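Local coordinates for FAD-binding PCMH-type domain-containing protein (Gibberella zeae, PDB 6YJO), which carries a covalently attached FAD cofactor and probably acts as an oligosaccharide-oxidising flavoenzyme, at residues A[78-86]-A[194-202]; A[461-471]-A[496-504]. One frame throughout, in Å; residues are numbered along the deposited sequence.

Contact 1 of 2, residues A[78-86]-A[194-202]; sequences VKHISDAVK and TIVLTNGTI. With NAG (2-acetamido-2-deoxy-beta-D-glucopyranose), chain B.
The flat backbone carbonyl of Gly-200 is met in its own plane, on a lone pair, by the hydroxyl of Ser-82, with OG 2.6 Å from O and a C=O...OG angle of 135°. At the adjoining peptides, Val-85 CG1 lies 3.4 Å from Thr-198 O, and Lys-86 CG passes by the CA of Gly-200. This joins helix 78-90 of the FAD-binding domain to the hairpin of strands 190-196 and 202-206, whose turn from Leu-197 to Gly-200 is type I. The local helix and strand axes run 21° apart, 9.0 Å at closest. Ser-82 OG stands anti to its own N (chi1 -179°), which carries the hydroxyl to the hairpin. Alongside this bond the packing is apolar: Ile-81 CG2 meets Val-196 CG2 at 3.5 Å, and Val-78 CG1 meets Ile-202 CG2 at 3.8 Å. Ile-81 and Val-85 also touch Ile-118 and Ile-226, so the helix covers strands of two sheets. On the turn, Asn-199 OD1 accepts from Thr-201 N, which lies above the plane of the side-chain carbonyl, an Asx turn within a glycosylation sequon. The sugar is linked through Asn-199 ND2 to NAG C1, and NAG N2 donates to Thr-201 OG1 at 2.8 Å.

Contact 2 of 2, residues A[461-471]-A[496-504]; sequences LDTQLSNEEAV and WNPQGIRPA
Asn-467 and Arg-502 lay their flat ends almost parallel, the amide and guanidinium planes only 12° apart, with Asn-467 ND2 3.3 Å above the guanidinium plane and over its centre. The same nitrogen donates to two backbone oxygens of segment 496-504, at 2.9 Å to Gly-500 O and 3.1 Å to Pro-498 O. Both acceptors lie close to the amide plane. The Gly-500 bond falls on a lone pair in the carbonyl plane, whereas at Pro-498 O the donor is tilted from the plane of the Pro-498 carbonyl. Two bonds in one plane should fix the amide's rotation, and with CG anti to the backbone N (chi1 -180°) the group reaches across from the first turn of helix 467-475. Arg-502 is held in turn by NH1, which donates to Asn-497 O at 3.0 Å; Gly-500 N reaches that oxygen from the opposite face of its plane, closing the type I turn 497-500.

Gln-499 points the other way along segment 461-471. Its chain is extended beyond CG and slides alongside Ala-470, whose CB sits 3.4 Å from Gln-499 CG. At the end of that chain NE2 donates to Asp-462 O at 2.7 Å, tilted from the carbonyl plane, while OE1 is bonded to Tyr-474 OH. The buried amide is thus engaged at both ends. Val-471 CG1 lies against the backbone oxygens of Gln-499 and Gly-500 and reaches Ile-501 CD1 at 4.2 Å.

Ser-466 OG, at the N-cap, accepts from Glu-469 N, capping the helix in whose first turn Asn-467 lies. Arg-442, Tyr-346 and Thr-348 secure the Asp-462 carboxylate. Side-chain amides binding main-chain oxygens thus tie the helix N-terminus and the turn before it to irregular segment 496-504, within the berberine-like C-terminal region, where the Leu-461 side chain is about 6 Å from the bound FAD.

Contact 1 closes before contact 2 opens along the chain; contact 1 (78-86 with 194-202) lies in the FAD-binding region and contact 2 (461-471 with 496-504) in the berberine-like C-terminal region. Their centres are 24 Å apart and their nearest atoms about 9 Å, so they do not touch and share no helix or strand. The region after helix 479-489 links them indirectly, since Thr-198 of contact 1 touches Met-494, just ahead of segment 496-504. Both also approach the cofactor, Ile-81 at about 7 Å and Leu-461 at about 6 Å between side chain and FAD. Both regions thus come near the FAD, though at these distances neither side chain packs directly on it.

Contact 1 of 2, residues A[78-86]-A[194-202]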
loop_
_atom_site.group_PDB
_atom_site.type_symbol
_atom_site.label_atom_id
_atom_site.label_comp_id
_atom_site.label_asym_id
_atom_site.label_seq_id
_atom_site.Cartn_x
_atom_site.Cartn_y
_atom_site.Cartn_z
ATOM N N VAL A 78 -20.579 12.500 -3.658
ATOM C CA VAL A 78 -19.621 13.442 -3.088
ATOM C C VAL A 78 -20.301 14.339 -2.066
ATOM O O VAL A 78 -19.690 14.733 -1.065
ATOM C CB VAL A 78 -18.963 14.274 -4.206
ATOM C CG1 VAL A 78 -17.786 15.062 -3.653
ATOM C CG2 VAL A 78 -18.534 13.377 -5.364
ATOM N N LYS A 79 -21.575 14.668 -2.293
ATOM C CA LYS A 79 -22.274 15.580 -1.394
ATOM C C LYS A 79 -22.455 14.959 -0.014
ATOM O O LYS A 79 -22.271 15.635 1.005
ATOM C CB LYS A 79 -23.622 15.974 -2.001
ATOM C CG LYS A 79 -24.057 17.386 -1.657
ATOM C CD LYS A 79 -25.112 17.404 -0.568
ATOM C CE LYS A 79 -25.490 18.832 -0.211
ATOM N NZ LYS A 79 -24.300 19.619 0.216
ATOM N N HIS A 80 -22.810 13.672 0.039
ATOM C CA HIS A 80 -22.880 12.976 1.320
ATOM C C HIS A 80 -21.586 13.150 2.104
ATOM O O HIS A 80 -21.606 13.491 3.293
ATOM C CB HIS A 80 -23.173 11.491 1.096
ATOM C CG HIS A 80 -24.512 11.219 0.483
ATOM N ND1 HIS A 80 -24.713 10.226 -0.451
ATOM C CD2 HIS A 80 -25.720 11.801 0.678
ATOM C CE1 HIS A 80 -25.984 10.212 -0.811
ATOM N NE2 HIS A 80 -26.616 11.159 -0.140
ATOM N N ILE A 81 -20.445 12.920 1.450
ATOM C CA ILE A 81 -19.155 13.092 2.114
ATOM C C ILE A 81 -19.023 14.512 2.654
ATOM O O ILE A 81 -18.678 14.721 3.824
ATOM C CB ILE A 81 -18.005 12.747 1.151
ATOM C CG1 ILE A 81 -18.009 11.252 0.825
ATOM C CG2 ILE A 81 -16.664 13.127 1.762
ATOM C CD1 ILE A 81 -17.757 10.937 -0.640
ATOM N N SER A 82 -19.290 15.511 1.810
ATOM C CA SER A 82 -19.183 16.896 2.256
ATOM C C SER A 82 -20.067 17.144 3.472
ATOM O O SER A 82 -19.616 17.693 4.483
ATOM C CB SER A 82 -19.548 17.850 1.117
ATOM O OG SER A 82 -19.426 19.200 1.533
ATOM N N ASP A 83 -21.335 16.733 3.396
ATOM C CA ASP A 83 -22.228 16.899 4.536
ATOM C C ASP A 83 -21.758 16.074 5.730
ATOM O O ASP A 83 -21.828 16.533 6.875
ATOM C CB ASP A 83 -23.656 16.513 4.146
ATOM C CG ASP A 83 -24.317 17.550 3.254
ATOM O OD1 ASP A 83 -23.718 18.629 3.043
ATOM O OD2 ASP A 83 -25.434 17.289 2.762
ATOM N N ALA A 84 -21.266 14.857 5.484
ATOM C CA ALA A 84 -20.770 14.029 6.578
ATOM C C ALA A 84 -19.559 14.672 7.236
ATOM O O ALA A 84 -19.424 14.642 8.464
ATOM C CB ALA A 84 -20.421 12.630 6.066
ATOM N N VAL A 85 -18.675 15.273 6.435
ATOM C CA VAL A 85 -17.518 15.966 6.991
ATOM C C VAL A 85 -17.961 17.196 7.770
ATOM O O VAL A 85 -17.361 17.530 8.799
ATOM C CB VAL A 85 -16.525 16.315 5.863
ATOM C CG1 VAL A 85 -15.797 17.627 6.144
ATOM C CG2 VAL A 85 -15.525 15.176 5.675
ATOM N N LYS A 86 -19.009 17.886 7.310
ATOM C CA LYS A 86 -19.529 19.021 8.067
ATOM C C LYS A 86 -20.176 18.565 9.370
ATOM O O LYS A 86 -19.996 19.203 10.412
ATOM C CB LYS A 86 -20.525 19.813 7.219
ATOM C CG LYS A 86 -19.887 20.760 6.217
ATOM C CD LYS A 86 -20.942 21.544 5.448
ATOM C CE LYS A 86 -20.648 21.563 3.955
ATOM N NZ LYS A 86 -21.738 22.214 3.173
ATOM N N THR A 194 -11.104 14.595 -6.819
ATOM C CA THR A 194 -12.113 15.329 -6.072
ATOM C C THR A 194 -11.960 14.988 -4.594
ATOM O O THR A 194 -12.017 13.815 -4.214
ATOM C CB THR A 194 -13.508 14.960 -6.581
ATOM O OG1 THR A 194 -13.555 15.100 -8.010
ATOM C CG2 THR A 194 -14.563 15.847 -5.944
ATOM N N ILE A 195 -11.727 16.003 -3.766
ATOM C CA ILE A 195 -11.406 15.803 -2.357
ATOM C C ILE A 195 -12.195 16.797 -1.519
ATOM O O ILE A 195 -12.408 17.944 -1.927
ATOM C CB ILE A 195 -9.890 15.947 -2.106
ATOM C CG1 ILE A 195 -9.569 15.737 -0.625
ATOM C CG2 ILE A 195 -9.387 17.312 -2.573
ATOM C CD1 ILE A 195 -8.084 15.647 -0.340
ATOM N N VAL A 196 -12.634 16.350 -0.347
ATOM C CA VAL A 196 -13.390 17.176 0.590
ATOM C C VAL A 196 -12.460 17.581 1.724
ATOM O O VAL A 196 -11.993 16.730 2.492
ATOM C CB VAL A 196 -14.622 16.429 1.127
ATOM C CG1 VAL A 196 -15.422 17.313 2.079
ATOM C CG2 VAL A 196 -15.495 15.953 -0.025
ATOM N N LEU A 197 -12.195 18.877 1.838
ATOM C CA LEU A 197 -11.350 19.371 2.911
ATOM C C LEU A 197 -12.133 19.422 4.226
ATOM O O LEU A 197 -13.361 19.296 4.262
ATOM C CB LEU A 197 -10.791 20.749 2.561
ATOM C CG LEU A 197 -10.207 20.880 1.155
ATOM C CD1 LEU A 197 -9.576 22.255 0.963
ATOM C CD2 LEU A 197 -9.195 19.772 0.883
ATOM N N THR A 198 -11.396 19.623 5.322
ATOM C CA THR A 198 -11.986 19.499 6.653
ATOM C C THR A 198 -13.194 20.408 6.844
ATOM O O THR A 198 -14.072 20.098 7.659
ATOM C CB THR A 198 -10.939 19.800 7.726
ATOM O OG1 THR A 198 -11.537 19.676 9.023
ATOM C CG2 THR A 198 -10.371 21.199 7.554
ATOM N N ASN A 199 -13.264 21.526 6.123
ATOM C CA ASN A 199 -14.383 22.450 6.263
ATOM C C ASN A 199 -15.557 22.097 5.359
ATOM O O ASN A 199 -16.507 22.881 5.266
ATOM C CB ASN A 199 -13.928 23.889 5.995
ATOM C CG ASN A 199 -13.225 24.054 4.659
ATOM O OD1 ASN A 199 -13.292 23.188 3.786
ATOM N ND2 ASN A 199 -12.543 25.186 4.500
ATOM N N GLY A 200 -15.528 20.928 4.717
ATOM C CA GLY A 200 -16.593 20.515 3.827
ATOM C C GLY A 200 -16.480 21.031 2.411
ATOM O O GLY A 200 -17.203 20.543 1.533
ATOM N N THR A 201 -15.602 21.997 2.153
ATOM C CA THR A 201 -15.406 22.487 0.796
ATOM C C THR A 201 -14.925 21.360 -0.107
ATOM O O THR A 201 -14.027 20.597 0.258
ATOM C CB THR A 201 -14.395 23.637 0.792
ATOM O OG1 THR A 201 -15.001 24.817 1.339
ATOM C CG2 THR A 201 -13.910 23.927 -0.621
ATOM N N ILE A 202 -15.532 21.255 -1.286
ATOM C CA ILE A 202 -15.186 20.235 -2.272
ATOM C C ILE A 202 -14.234 20.854 -3.286
ATOM O O ILE A 202 -14.577 21.842 -3.948
ATOM C CB ILE A 202 -16.436 19.679 -2.972
ATOM C CG1 ILE A 202 -17.518 19.310 -1.954
ATOM C CG2 ILE A 202 -16.070 18.460 -3.810
ATOM C CD1 ILE A 202 -18.832 18.878 -2.593
HETATM C C1 NAG B . -11.812 25.510 3.304
HETATM C C2 NAG B . -12.217 26.887 2.790
HETATM C C3 NAG B . -11.405 27.261 1.549
HETATM C C4 NAG B . -9.910 27.078 1.784
HETATM C C5 NAG B . -9.626 25.695 2.362
HETATM C C6 NAG B . -8.181 25.512 2.761
HETATM C C7 NAG B . -14.447 27.910 2.909
HETATM C C8 NAG B . -15.890 27.788 2.518
HETATM N N2 NAG B . -13.641 26.924 2.498
HETATM O O3 NAG B . -11.678 28.618 1.213
HETATM O O4 NAG B . -9.231 27.152 0.536
HETATM O O5 NAG B . -10.413 25.480 3.541
HETATM O O6 NAG B . -7.927 26.064 4.046
HETATM O O7 NAG B . -14.029 28.857 3.570
#

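Contact 2 of 2, residues A[461-471]-A[496-504]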
loop_
_atom_site.group_PDB
_atom_site.type_symbol
_atom_site.label_atom_id
_atom_site.label_comp_id
_atom_site.label_asym_id
_atom_site.label_seq_id
_atom_site.Cartn_x
_atom_site.Cartn_y
_atom_site.Cartn_z
ATOM N N LEU A 461 2.349 -0.071 6.963
ATOM C CA LEU A 461 2.678 0.693 8.160
ATOM C C LEU A 461 2.981 -0.227 9.334
ATOM O O LEU A 461 2.286 -1.221 9.569
ATOM C CB LEU A 461 1.533 1.642 8.517
ATOM C CG LEU A 461 0.151 1.027 8.755
ATOM C CD1 LEU A 461 -0.093 0.789 10.239
ATOM C CD2 LEU A 461 -0.927 1.925 8.164
ATOM N N ASP A 462 4.042 0.109 10.066
ATOM C CA ASP A 462 4.403 -0.588 11.293
ATOM C C ASP A 462 3.598 0.029 12.431
ATOM O O ASP A 462 3.831 1.180 12.815
ATOM C CB ASP A 462 5.902 -0.483 11.554
ATOM C CG ASP A 462 6.338 -1.291 12.757
ATOM O OD1 ASP A 462 5.480 -1.591 13.610
ATOM O OD2 ASP A 462 7.537 -1.632 12.845
ATOM N N THR A 463 2.663 -0.746 12.979
ATOM C CA THR A 463 1.693 -0.187 13.910
ATOM C C THR A 463 2.331 0.206 15.238
ATOM O O THR A 463 1.819 1.096 15.924
ATOM C CB THR A 463 0.567 -1.192 14.136
ATOM O OG1 THR A 463 -0.573 -0.519 14.681
ATOM C CG2 THR A 463 1.015 -2.298 15.087
ATOM N N GLN A 464 3.443 -0.426 15.613
ATOM C CA GLN A 464 4.047 -0.208 16.922
ATOM C C GLN A 464 4.919 1.042 16.982
ATOM O O GLN A 464 5.588 1.262 17.997
ATOM C CB GLN A 464 4.883 -1.429 17.324
ATOM C CG GLN A 464 4.113 -2.740 17.359
ATOM C CD GLN A 464 2.990 -2.735 18.378
ATOM O OE1 GLN A 464 1.823 -2.557 18.030
ATOM N NE2 GLN A 464 3.339 -2.937 19.646
ATOM N N LEU A 465 4.921 1.867 15.937
ATOM C CA LEU A 465 5.834 2.999 15.853
ATOM C C LEU A 465 5.232 4.261 16.455
ATOM O O LEU A 465 4.033 4.521 16.320
ATOM C CB LEU A 465 6.221 3.261 14.398
ATOM C CG LEU A 465 7.228 2.277 13.810
ATOM C CD1 LEU A 465 7.527 2.632 12.369
ATOM C CD2 LEU A 465 8.507 2.265 14.635
ATOM N N SER A 466 6.080 5.043 17.122
ATOM C CA SER A 466 5.678 6.368 17.571
ATOM C C SER A 466 5.439 7.266 16.365
ATOM O O SER A 466 6.102 7.135 15.333
ATOM C CB SER A 466 6.750 6.974 18.480
ATOM O OG SER A 466 7.948 7.224 17.760
ATOM N N ASN A 467 4.462 8.168 16.492
ATOM C CA ASN A 467 4.193 9.122 15.421
ATOM C C ASN A 467 5.480 9.762 14.912
ATOM O O ASN A 467 5.697 9.851 13.700
ATOM C CB ASN A 467 3.213 10.191 15.911
ATOM C CG ASN A 467 2.881 11.218 14.848
ATOM O OD1 ASN A 467 3.589 12.215 14.687
ATOM N ND2 ASN A 467 1.786 10.989 14.123
ATOM N N GLU A 468 6.359 10.198 15.819
ATOM C CA GLU A 468 7.608 10.819 15.379
ATOM C C GLU A 468 8.427 9.865 14.517
ATOM O O GLU A 468 8.944 10.261 13.466
ATOM C CB GLU A 468 8.435 11.315 16.576
ATOM C CG GLU A 468 8.288 10.552 17.898
ATOM C CD GLU A 468 9.604 10.445 18.672
ATOM O OE1 GLU A 468 9.810 9.443 19.393
ATOM O OE2 GLU A 468 10.439 11.365 18.551
ATOM N N GLU A 469 8.545 8.601 14.932
ATOM C CA GLU A 469 9.348 7.653 14.163
ATOM C C GLU A 469 8.652 7.262 12.868
ATOM O O GLU A 469 9.291 7.176 11.812
ATOM C CB GLU A 469 9.640 6.411 15.004
ATOM C CG GLU A 469 10.459 5.341 14.290
ATOM C CD GLU A 469 11.907 5.749 14.076
ATOM O OE1 GLU A 469 12.265 6.893 14.440
ATOM O OE2 GLU A 469 12.688 4.925 13.550
ATOM N N ALA A 470 7.341 7.021 12.927
ATOM C CA ALA A 470 6.623 6.562 11.744
ATOM C C ALA A 470 6.678 7.601 10.631
ATOM O O ALA A 470 7.035 7.285 9.491
ATOM C CB ALA A 470 5.172 6.239 12.102
ATOM N N VAL A 471 6.332 8.851 10.945
ATOM C CA VAL A 471 6.306 9.873 9.905
ATOM C C VAL A 471 7.720 10.194 9.430
ATOM O O VAL A 471 7.918 10.579 8.271
ATOM C CB VAL A 471 5.565 11.135 10.398
ATOM C CG1 VAL A 471 4.124 10.794 10.769
ATOM C CG2 VAL A 471 6.286 11.793 11.575
ATOM N N TRP A 496 -7.599 12.584 11.668
ATOM C CA TRP A 496 -6.578 12.132 12.596
ATOM C C TRP A 496 -6.395 10.626 12.485
ATOM O O TRP A 496 -7.358 9.889 12.250
ATOM C CB TRP A 496 -6.961 12.507 14.030
ATOM C CG TRP A 496 -5.893 12.228 15.037
ATOM C CD1 TRP A 496 -4.953 13.102 15.497
ATOM C CD2 TRP A 496 -5.657 10.990 15.714
ATOM N NE1 TRP A 496 -4.145 12.485 16.420
ATOM C CE2 TRP A 496 -4.557 11.186 16.569
ATOM C CE3 TRP A 496 -6.269 9.733 15.680
ATOM C CZ2 TRP A 496 -4.054 10.173 17.383
ATOM C CZ3 TRP A 496 -5.771 8.730 16.487
ATOM C CH2 TRP A 496 -4.673 8.955 17.328
ATOM N N ASN A 497 -5.156 10.178 12.640
ATOM C CA ASN A 497 -4.854 8.769 12.835
ATOM C C ASN A 497 -3.546 8.673 13.605
ATOM O O ASN A 497 -2.770 9.634 13.641
ATOM C CB ASN A 497 -4.765 8.006 11.504
ATOM C CG ASN A 497 -3.600 8.450 10.648
ATOM O OD1 ASN A 497 -2.472 7.996 10.838
ATOM N ND2 ASN A 497 -3.869 9.334 9.690
ATOM N N PRO A 498 -3.282 7.532 14.248
ATOM C CA PRO A 498 -2.080 7.428 15.094
ATOM C C PRO A 498 -0.791 7.887 14.430
ATOM O O PRO A 498 0.015 8.568 15.076
ATOM C CB PRO A 498 -2.045 5.935 15.437
ATOM C CG PRO A 498 -3.481 5.541 15.456
ATOM C CD PRO A 498 -4.139 6.341 14.364
ATOM N N GLN A 499 -0.567 7.542 13.160
ATOM C CA GLN A 499 0.660 7.905 12.460
ATOM C C GLN A 499 0.412 8.971 11.399
ATOM O O GLN A 499 1.123 9.036 10.393
ATOM C CB GLN A 499 1.300 6.661 11.853
ATOM C CG GLN A 499 1.916 5.769 12.916
ATOM C CD GLN A 499 2.246 4.370 12.430
ATOM O OE1 GLN A 499 2.305 4.108 11.228
ATOM N NE2 GLN A 499 2.460 3.458 13.373
ATOM N N GLY A 500 -0.576 9.835 11.634
ATOM C CA GLY A 500 -0.904 10.863 10.674
ATOM C C GLY A 500 0.010 12.067 10.783
ATOM O O GLY A 500 0.735 12.247 11.760
ATOM N N ILE A 501 -0.012 12.895 9.740
ATOM C CA ILE A 501 0.749 14.137 9.766
ATOM C C ILE A 501 0.150 15.071 10.810
ATOM O O ILE A 501 -1.051 15.374 10.784
ATOM C CB ILE A 501 0.762 14.793 8.378
ATOM C CG1 ILE A 501 1.314 13.828 7.320
ATOM C CG2 ILE A 501 1.566 16.091 8.411
ATOM C CD1 ILE A 501 2.668 13.232 7.649
ATOM N N ARG A 502 0.986 15.535 11.733
ATOM C CA ARG A 502 0.566 16.461 12.778
ATOM C C ARG A 502 0.773 17.896 12.311
ATOM O O ARG A 502 1.844 18.217 11.785
ATOM C CB ARG A 502 1.358 16.219 14.056
ATOM C CG ARG A 502 1.230 14.802 14.596
ATOM C CD ARG A 502 -0.137 14.572 15.226
ATOM N NE ARG A 502 -0.222 13.276 15.905
ATOM C CZ ARG A 502 -1.032 12.278 15.557
ATOM N NH1 ARG A 502 -1.864 12.391 14.526
ATOM N NH2 ARG A 502 -1.015 11.149 16.258
ATOM N N PRO A 503 -0.205 18.786 12.481
ATOM C CA PRO A 503 -0.022 20.165 12.015
ATOM C C PRO A 503 1.119 20.855 12.743
ATOM O O PRO A 503 1.381 20.604 13.921
ATOM C CB PRO A 503 -1.364 20.834 12.334
ATOM C CG PRO A 503 -1.939 20.022 13.451
ATOM C CD PRO A 503 -1.497 18.605 13.165
ATOM N N ALA A 504 1.809 21.729 12.016
ATOM C CA ALA A 504 2.835 22.554 12.633
ATOM C C ALA A 504 2.179 23.605 13.523
ATOM O O ALA A 504 1.227 24.278 13.112
ATOM C CB ALA A 504 3.704 23.208 11.561
#